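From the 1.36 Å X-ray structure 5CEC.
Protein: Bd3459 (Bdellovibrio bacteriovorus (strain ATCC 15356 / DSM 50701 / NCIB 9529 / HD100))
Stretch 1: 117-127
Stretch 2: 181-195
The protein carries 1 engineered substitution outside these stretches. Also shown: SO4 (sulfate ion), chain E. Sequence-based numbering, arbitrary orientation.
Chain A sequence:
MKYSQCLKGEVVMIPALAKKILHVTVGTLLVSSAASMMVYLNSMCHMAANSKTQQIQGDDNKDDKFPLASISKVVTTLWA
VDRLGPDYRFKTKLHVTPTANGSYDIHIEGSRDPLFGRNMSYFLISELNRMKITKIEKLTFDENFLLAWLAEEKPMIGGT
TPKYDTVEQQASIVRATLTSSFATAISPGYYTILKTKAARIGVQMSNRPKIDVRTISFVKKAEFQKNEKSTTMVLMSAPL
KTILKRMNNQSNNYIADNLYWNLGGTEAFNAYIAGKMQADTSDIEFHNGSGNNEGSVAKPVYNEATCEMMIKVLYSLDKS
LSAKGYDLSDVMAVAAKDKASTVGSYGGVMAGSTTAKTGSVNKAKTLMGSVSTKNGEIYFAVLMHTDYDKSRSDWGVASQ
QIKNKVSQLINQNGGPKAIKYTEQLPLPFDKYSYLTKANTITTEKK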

# COMPACT_ATOMS: atom_id res chain seq x y z
N GLY A 117 -1.04 -17.25 3.97
CA GLY A 117 -0.10 -17.53 2.90
C GLY A 117 1.18 -18.09 3.49
O GLY A 117 1.16 -18.82 4.49
N ARG A 118 2.29 -17.70 2.89
CA ARG A 118 3.62 -18.12 3.37
C ARG A 118 3.80 -17.98 4.86
O ARG A 118 4.19 -18.93 5.53
N ASN A 119 3.59 -16.77 5.38
CA ASN A 119 4.03 -16.51 6.75
C ASN A 119 3.14 -17.17 7.80
O ASN A 119 3.65 -17.72 8.79
N MET A 120 1.82 -17.17 7.59
CA MET A 120 0.95 -17.95 8.47
C MET A 120 1.27 -19.45 8.41
O MET A 120 1.19 -20.16 9.41
N SER A 121 1.64 -19.93 7.23
CA SER A 121 1.99 -21.34 7.04
C SER A 121 3.25 -21.66 7.82
O SER A 121 3.31 -22.69 8.49
N TYR A 122 4.25 -20.78 7.74
CA TYR A 122 5.46 -20.96 8.54
C TYR A 122 5.17 -21.02 10.02
O TYR A 122 5.72 -21.84 10.74
N PHE A 123 4.30 -20.14 10.48
CA PHE A 123 3.89 -20.16 11.89
C PHE A 123 3.17 -21.44 12.24
O PHE A 123 3.45 -22.06 13.28
N LEU A 124 2.26 -21.87 11.38
CA LEU A 124 1.56 -23.12 11.64
C LEU A 124 2.53 -24.31 11.72
O LEU A 124 2.39 -25.17 12.59
N ILE A 125 3.49 -24.35 10.80
CA ILE A 125 4.47 -25.44 10.81
C ILE A 125 5.32 -25.40 12.07
O ILE A 125 5.57 -26.46 12.69
N SER A 126 5.78 -24.22 12.44
CA SER A 126 6.48 -24.04 13.73
C SER A 126 5.62 -24.59 14.90
O SER A 126 6.11 -25.32 15.77
N GLU A 127 4.34 -24.25 14.90
CA GLU A 127 3.44 -24.72 15.94
C GLU A 127 3.23 -26.23 15.91
O GLU A 127 3.21 -26.85 16.98
N SER A 181 4.36 -25.97 -1.66
CA SER A 181 4.87 -24.93 -0.77
C SER A 181 4.74 -25.28 0.71
O SER A 181 5.72 -25.23 1.44
N PHE A 182 3.54 -25.64 1.16
CA PHE A 182 3.37 -25.92 2.58
C PHE A 182 4.19 -27.13 3.01
O PHE A 182 4.75 -27.16 4.12
N ALA A 183 4.26 -28.13 2.13
CA ALA A 183 4.85 -29.43 2.46
C ALA A 183 6.30 -29.58 2.02
O ALA A 183 6.87 -30.66 2.17
N THR A 184 6.94 -28.51 1.54
CA THR A 184 8.31 -28.60 1.03
C THR A 184 9.24 -27.71 1.84
O THR A 184 8.82 -26.85 2.60
N ALA A 185 10.53 -27.89 1.62
CA ALA A 185 11.56 -27.26 2.42
C ALA A 185 11.30 -25.76 2.60
O ALA A 185 11.10 -25.03 1.63
N ILE A 186 11.35 -25.32 3.84
CA ILE A 186 11.08 -23.92 4.18
C ILE A 186 12.29 -23.06 3.84
O ILE A 186 13.42 -23.37 4.24
N SER A 187 12.05 -21.98 3.12
CA SER A 187 13.08 -21.02 2.76
C SER A 187 13.77 -20.45 4.00
O SER A 187 13.12 -19.76 4.80
N PRO A 188 15.08 -20.71 4.13
CA PRO A 188 15.73 -20.14 5.33
C PRO A 188 15.72 -18.61 5.41
O PRO A 188 15.61 -18.05 6.50
N GLY A 189 15.78 -17.93 4.27
CA GLY A 189 15.81 -16.48 4.27
C GLY A 189 14.46 -15.90 4.67
O GLY A 189 14.38 -15.08 5.60
N TYR A 190 13.39 -16.34 4.01
CA TYR A 190 12.06 -15.82 4.36
C TYR A 190 11.67 -16.24 5.78
O TYR A 190 11.04 -15.46 6.49
N TYR A 191 12.03 -17.46 6.20
CA TYR A 191 11.67 -17.89 7.55
C TYR A 191 12.40 -17.05 8.60
O TYR A 191 11.77 -16.64 9.56
N THR A 192 13.71 -16.78 8.44
CA THR A 192 14.42 -16.02 9.48
C THR A 192 13.95 -14.55 9.54
O THR A 192 13.81 -14.00 10.63
N ILE A 193 13.58 -13.96 8.40
CA ILE A 193 13.01 -12.60 8.39
C ILE A 193 11.74 -12.61 9.22
O ILE A 193 11.55 -11.74 10.09
N LEU A 194 10.89 -13.61 9.01
CA LEU A 194 9.63 -13.68 9.75
C LEU A 194 9.88 -13.92 11.24
O LEU A 194 9.25 -13.29 12.09
N LYS A 195 10.78 -14.85 11.56
CA LYS A 195 11.04 -15.23 12.94
C LYS A 195 11.53 -14.02 13.73
O LYS A 195 11.16 -13.85 14.90

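Helix 118-127 packs across helix 188-195 at 81°, the axes 10.5 Å apart at closest approach, and also meets Phe182 and the loop that follows it. Tyr122 (chi1 m) points toward the second stretch and fills the centre, with 112 Å² of its area covered. Ile186 (m, t) lays its methyl over one ring face, CG2 lying 4.0 Å from the Tyr122 ring centroid in a CH-pi contact. Tyr191 (t) turns its edge toward the Tyr122 face in an offset edge-to-face pair, centroids 5.6 Å apart and planes at 60°, and Leu194 (t, p) places CD2 at the ring edge, 3.8 Å from Tyr122 CB. The same Leu194 CD2 lies 3.5 Å from Asn119 O.

One turn on, Ile125 (m, t) points in and covers a face of Phe182 (t): CD1 of Ile125 sits 4.0 Å from the Phe182 ring centroid, 11° off the normal, while Ile125 CG2 reaches Ile186 CD1 at 3.9 Å. Leu124 CD2 lies 3.9 Å from Phe182 CZ. Ser121 OG approaches the edge of that ring, yet spends its hydrogen bond within its own stretch, donating to the N-cap Gly117 O (2.8 Å).

No direct hydrogen bond joins the stretches; at the polar edge, stacking and water do the linking. The extended start of Arg118 (t, t, m) carries its guanidinium flat onto Tyr190 (m), centres 3.7 Å apart and planes at 7°, a cation-pi arrangement. Arg118 NH1 donates to Tyr122 OH (3.1 Å) and to sulfate O1 (2.9 Å), the ion probably coming from the crystallisation liquor. Water 2 gathers Tyr122 OH (2.6 Å), Ser187 N (3.0 Å) and sulfate O4 (2.8 Å). Ser187 OG caps its helix, accepting from Tyr190 N (3.3 Å). Water 1 donates to Asn119 OD1 and Tyr190 O, its O 2.8 Å from each, bridging the helices.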

# COMPACT_ATOMS: atom_id res chain seq x y z
CB ARG A 118 4.72 -17.30 2.64
CG ARG A 118 6.14 -17.66 3.08
CD ARG A 118 7.13 -16.53 2.79
NE ARG A 118 7.16 -16.19 1.37
CZ ARG A 118 7.86 -16.85 0.43
NH1 ARG A 118 8.55 -17.94 0.71
NH2 ARG A 118 7.86 -16.38 -0.80
CB ASN A 119 4.20 -15.01 6.97
CG ASN A 119 5.34 -14.45 6.18
OD1 ASN A 119 6.35 -15.11 6.06
ND2 ASN A 119 5.19 -13.27 5.61
CB MET A 120 -0.52 -17.64 8.22
CG MET A 120 -1.40 -18.28 9.25
SD MET A 120 -1.08 -17.69 10.92
CE MET A 120 -2.71 -17.48 11.58
CB SER A 121 2.18 -21.68 5.56
OG SER A 121 0.96 -21.61 4.86
CB TYR A 122 6.47 -19.83 8.28
CG TYR A 122 7.16 -19.80 6.92
CD1 TYR A 122 7.04 -20.83 5.98
CD2 TYR A 122 7.93 -18.71 6.58
CE1 TYR A 122 7.68 -20.78 4.76
CE2 TYR A 122 8.58 -18.63 5.37
CZ TYR A 122 8.46 -19.66 4.47
OH TYR A 122 9.12 -19.55 3.28
CB PHE A 123 3.04 -18.94 12.23
CG PHE A 123 2.65 -18.87 13.68
CD1 PHE A 123 3.59 -18.60 14.68
CD2 PHE A 123 1.35 -19.12 14.06
CE1 PHE A 123 3.23 -18.56 16.02
CE2 PHE A 123 0.99 -19.09 15.41
CZ PHE A 123 1.93 -18.82 16.38
CB LEU A 124 0.48 -23.39 10.59
CG LEU A 124 -0.25 -24.74 10.66
CD1 LEU A 124 -0.81 -24.98 12.06
CD2 LEU A 124 -1.32 -24.85 9.61
CB ILE A 125 5.30 -25.46 9.52
CG1 ILE A 125 4.40 -25.82 8.34
CG2 ILE A 125 6.44 -26.47 9.61
CD1 ILE A 125 4.95 -25.45 6.99
CB SER A 126 6.79 -22.57 13.96
OG SER A 126 7.28 -22.35 15.26
CB GLU A 127 2.08 -24.02 15.82
CG GLU A 127 2.14 -22.60 16.35
CD GLU A 127 2.43 -22.59 17.83
OE1 GLU A 127 1.49 -22.89 18.59
OE2 GLU A 127 3.60 -22.42 18.25
CB SER A 181 4.17 -23.60 -1.06
OG SER A 181 4.48 -23.15 -2.36
CB PHE A 182 1.87 -26.15 2.88
CG PHE A 182 1.56 -26.32 4.33
CD1 PHE A 182 1.61 -27.58 4.91
CD2 PHE A 182 1.27 -25.22 5.12
CE1 PHE A 182 1.31 -27.74 6.24
CE2 PHE A 182 1.00 -25.37 6.46
CZ PHE A 182 1.04 -26.63 7.01
CB ALA A 183 4.01 -30.54 1.83
CB THR A 184 8.36 -28.23 -0.46
OG1 THR A 184 8.01 -26.85 -0.63
CG2 THR A 184 7.40 -29.09 -1.28
CB ALA A 185 12.93 -27.48 1.80
CB ILE A 186 10.70 -23.80 5.67
CG1 ILE A 186 9.28 -24.32 5.84
CG2 ILE A 186 10.83 -22.37 6.18
CD1 ILE A 186 8.83 -24.45 7.28
CB SER A 187 12.46 -19.85 1.99
OG SER A 187 13.38 -18.80 1.86
CB PRO A 188 17.14 -20.71 5.29
CG PRO A 188 17.07 -21.85 4.35
CD PRO A 188 15.96 -21.64 3.40
CB TYR A 190 10.99 -16.28 3.40
CG TYR A 190 10.98 -15.56 2.11
CD1 TYR A 190 10.36 -14.33 1.98
CD2 TYR A 190 11.59 -16.10 0.98
CE1 TYR A 190 10.34 -13.67 0.77
CE2 TYR A 190 11.59 -15.44 -0.24
CZ TYR A 190 10.96 -14.22 -0.33
OH TYR A 190 10.92 -13.55 -1.52
CB TYR A 191 11.96 -19.38 7.76
CG TYR A 191 11.43 -19.86 9.09
CD1 TYR A 191 10.10 -20.23 9.26
CD2 TYR A 191 12.28 -19.97 10.19
CE1 TYR A 191 9.62 -20.66 10.47
CE2 TYR A 191 11.81 -20.41 11.40
CZ TYR A 191 10.47 -20.75 11.55
OH TYR A 191 9.98 -21.20 12.76
CB THR A 192 15.95 -16.16 9.41
OG1 THR A 192 16.42 -15.53 8.24
CG2 THR A 192 16.36 -17.65 9.42
CB ILE A 193 12.76 -12.10 6.96
CG1 ILE A 193 14.09 -11.86 6.21
CG2 ILE A 193 11.88 -10.83 6.95
CD1 ILE A 193 13.92 -11.73 4.71
CB LEU A 194 8.75 -14.79 9.22
CG LEU A 194 7.41 -14.98 9.94
CD1 LEU A 194 6.55 -13.73 9.76
CD2 LEU A 194 6.73 -16.25 9.44
CB LYS A 195 12.04 -16.39 13.01
CG LYS A 195 12.43 -16.83 14.42
CD LYS A 195 13.25 -18.10 14.39
CE LYS A 195 13.56 -18.58 15.80
NZ LYS A 195 14.46 -17.65 16.54
S SO4 E . 9.81 -20.33 -1.59
O1 SO4 E . 10.35 -18.99 -1.26
O2 SO4 E . 10.14 -20.72 -2.98
O3 SO4 E . 8.39 -20.48 -1.25
O4 SO4 E . 10.47 -21.38 -0.73
O HOH W 1 8.83 -13.96 5.52
O HOH W 2 9.41 -21.74 1.82